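PDB 1VL0: DTDP-4-dehydrorhamnose reductase, rfbD ortholog from Clostridium acetobutylicum, which probably catalyses the NAD(P)H-dependent reduction of dTDP-6-deoxy-L-lyxo-4-hexulose to dTDP-L-rhamnose, a step of dTDP-L-rhamnose biosynthesis. Local coordinates for residues Glu285-Asp288 against Leu289-Met292. Sequence-based numbering, arbitrary orientation.
Sequences EYID and LLQM
Leu289 N and Leu290 N donate hydrogen bonds back to Glu285 O (3.1 Å) and Tyr286 O (2.9 Å), the regular i to i+4 pattern of an alpha helix, here the final turn of helix 279-290 at the C-terminus of this extended short-chain dehydrogenase fold. Gln291 N continues the series to Ile287 O, although that oxygen is less surely placed, and Gln291 is already the first residue to leave helical backbone angles. Its side chain, extended beyond CG, passes Ile287 at a slant, but its placement is doubtful. The hydroxyl of the buried Tyr286 is held by hydrogen bonds with Gly165 O and Asn169 ND2, and Val171 and Ile175 of helix 170-180 meet Tyr286 and Leu290, respectively. The side chain of Tyr286 lies about 5 Å from that of Gln23, an NADH-binding residue, but about 10 Å from the bound dinucleotide, and so stands behind the site, not in it. Asp288 turns instead to Lys284 in a salt bridge one turn back. One turn apart, Tyr286 and Leu290 make the main side-chain contact. Leu290 lies over one face of the phenol ring, its CG 4.3 Å from the ring centroid and 19° off the normal, displaced toward the rim in a CH-pi contact. With Tyr286 CG anti to the backbone N (chi1 179°), the ring runs out beneath Leu290, whose CD2 lies near CZ and OH while Leu290 CD1 sits 3.8 Å from Tyr286 CE2.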
loop_
_atom_site.group_PDB
_atom_site.type_symbol
_atom_site.label_atom_id
_atom_site.label_comp_id
_atom_site.label_asym_id
_atom_site.label_seq_id
_atom_site.Cartn_x
_atom_site.Cartn_y
_atom_site.Cartn_z
ATOM N N GLU A 285 -31.085 -8.710 -23.030
ATOM C CA GLU A 285 -31.944 -8.979 -21.852
ATOM C C GLU A 285 -32.469 -7.640 -21.291
ATOM O O GLU A 285 -33.609 -7.501 -20.846
ATOM C CB GLU A 285 -31.152 -9.774 -20.829
ATOM C CG GLU A 285 -31.825 -10.024 -19.496
ATOM C CD GLU A 285 -30.860 -10.518 -18.403
ATOM O OE1 GLU A 285 -29.958 -9.745 -17.973
ATOM O OE2 GLU A 285 -31.019 -11.677 -17.926
ATOM N N TYR A 286 -31.624 -6.636 -21.320
ATOM C CA TYR A 286 -31.959 -5.334 -20.776
ATOM C C TYR A 286 -32.982 -4.610 -21.630
ATOM O O TYR A 286 -33.980 -4.081 -21.097
ATOM C CB TYR A 286 -30.705 -4.473 -20.601
ATOM C CG TYR A 286 -30.981 -3.079 -20.066
ATOM C CD1 TYR A 286 -31.395 -2.886 -18.762
ATOM C CD2 TYR A 286 -30.798 -1.984 -20.855
ATOM C CE1 TYR A 286 -31.646 -1.622 -18.274
ATOM C CE2 TYR A 286 -31.027 -0.710 -20.389
ATOM C CZ TYR A 286 -31.451 -0.529 -19.102
ATOM O OH TYR A 286 -31.678 0.742 -18.671
ATOM N N ILE A 287 -32.745 -4.563 -22.929
ATOM C CA ILE A 287 -33.668 -3.951 -23.874
ATOM C C ILE A 287 -35.037 -4.638 -23.783
ATOM O O ILE A 287 -36.046 -3.942 -23.772
ATOM C CB ILE A 287 -33.138 -4.021 -25.338
ATOM C CG1 ILE A 287 -31.809 -3.317 -25.503
ATOM C CG2 ILE A 287 -34.154 -3.451 -26.352
ATOM C CD1 ILE A 287 -31.832 -1.916 -25.345
ATOM N N ASP A 288 -35.067 -5.970 -23.660
ATOM C CA ASP A 288 -36.309 -6.701 -23.516
ATOM C C ASP A 288 -37.064 -6.244 -22.252
ATOM O O ASP A 288 -38.236 -6.037 -22.299
ATOM C CB ASP A 288 -36.056 -8.216 -23.482
ATOM C CG ASP A 288 -35.575 -8.794 -24.857
ATOM O OD1 ASP A 288 -35.558 -8.084 -25.898
ATOM O OD2 ASP A 288 -35.196 -9.970 -24.962
ATOM N N LEU A 289 -36.373 -6.120 -21.134
ATOM C CA LEU A 289 -36.933 -5.593 -19.899
ATOM C C LEU A 289 -37.534 -4.212 -20.105
ATOM O O LEU A 289 -38.627 -3.917 -19.617
ATOM C CB LEU A 289 -35.859 -5.532 -18.800
ATOM C CG LEU A 289 -36.313 -5.106 -17.397
ATOM C CD1 LEU A 289 -37.244 -6.135 -16.808
ATOM C CD2 LEU A 289 -35.126 -4.893 -16.493
ATOM N N LEU A 290 -36.816 -3.357 -20.804
ATOM C CA LEU A 290 -37.270 -2.002 -21.082
ATOM C C LEU A 290 -38.521 -1.933 -21.903
ATOM O O LEU A 290 -39.360 -1.089 -21.641
ATOM C CB LEU A 290 -36.235 -1.245 -21.895
ATOM C CG LEU A 290 -35.008 -0.694 -21.221
ATOM C CD1 LEU A 290 -34.218 0.070 -22.264
ATOM C CD2 LEU A 290 -35.364 0.222 -20.088
ATOM N N GLN A 291 -38.614 -2.782 -22.930
ATOM C CA GLN A 291 -39.804 -2.849 -23.793
ATOM C C GLN A 291 -40.816 -3.874 -23.312
ATOM O O GLN A 291 -41.512 -4.483 -24.099
ATOM C CB GLN A 291 -39.490 -3.089 -25.301
ATOM C CG GLN A 291 -38.047 -3.397 -25.701
ATOM C CD GLN A 291 -37.703 -3.172 -27.199
ATOM O OE1 GLN A 291 -37.272 -4.105 -27.908
ATOM N NE2 GLN A 291 -37.825 -1.922 -27.650
HETATM N N MSE A 292 -40.875 -4.110 -22.022
HETATM C CA MSE A 292 -42.089 -4.639 -21.469
HETATM C C MSE A 292 -43.051 -3.451 -21.578
HETATM O O MSE A 292 -44.106 -3.595 -22.197
HETATM O OXT MSE A 292 -42.744 -2.330 -21.120
HETATM C CB MSE A 292 -41.879 -5.103 -20.024
HETATM C CG MSE A 292 -40.945 -6.320 -19.929
HETATM SE SE MSE A 292 -41.696 -7.902 -20.892
HETATM C CE MSE A 292 -42.973 -8.534 -19.434
#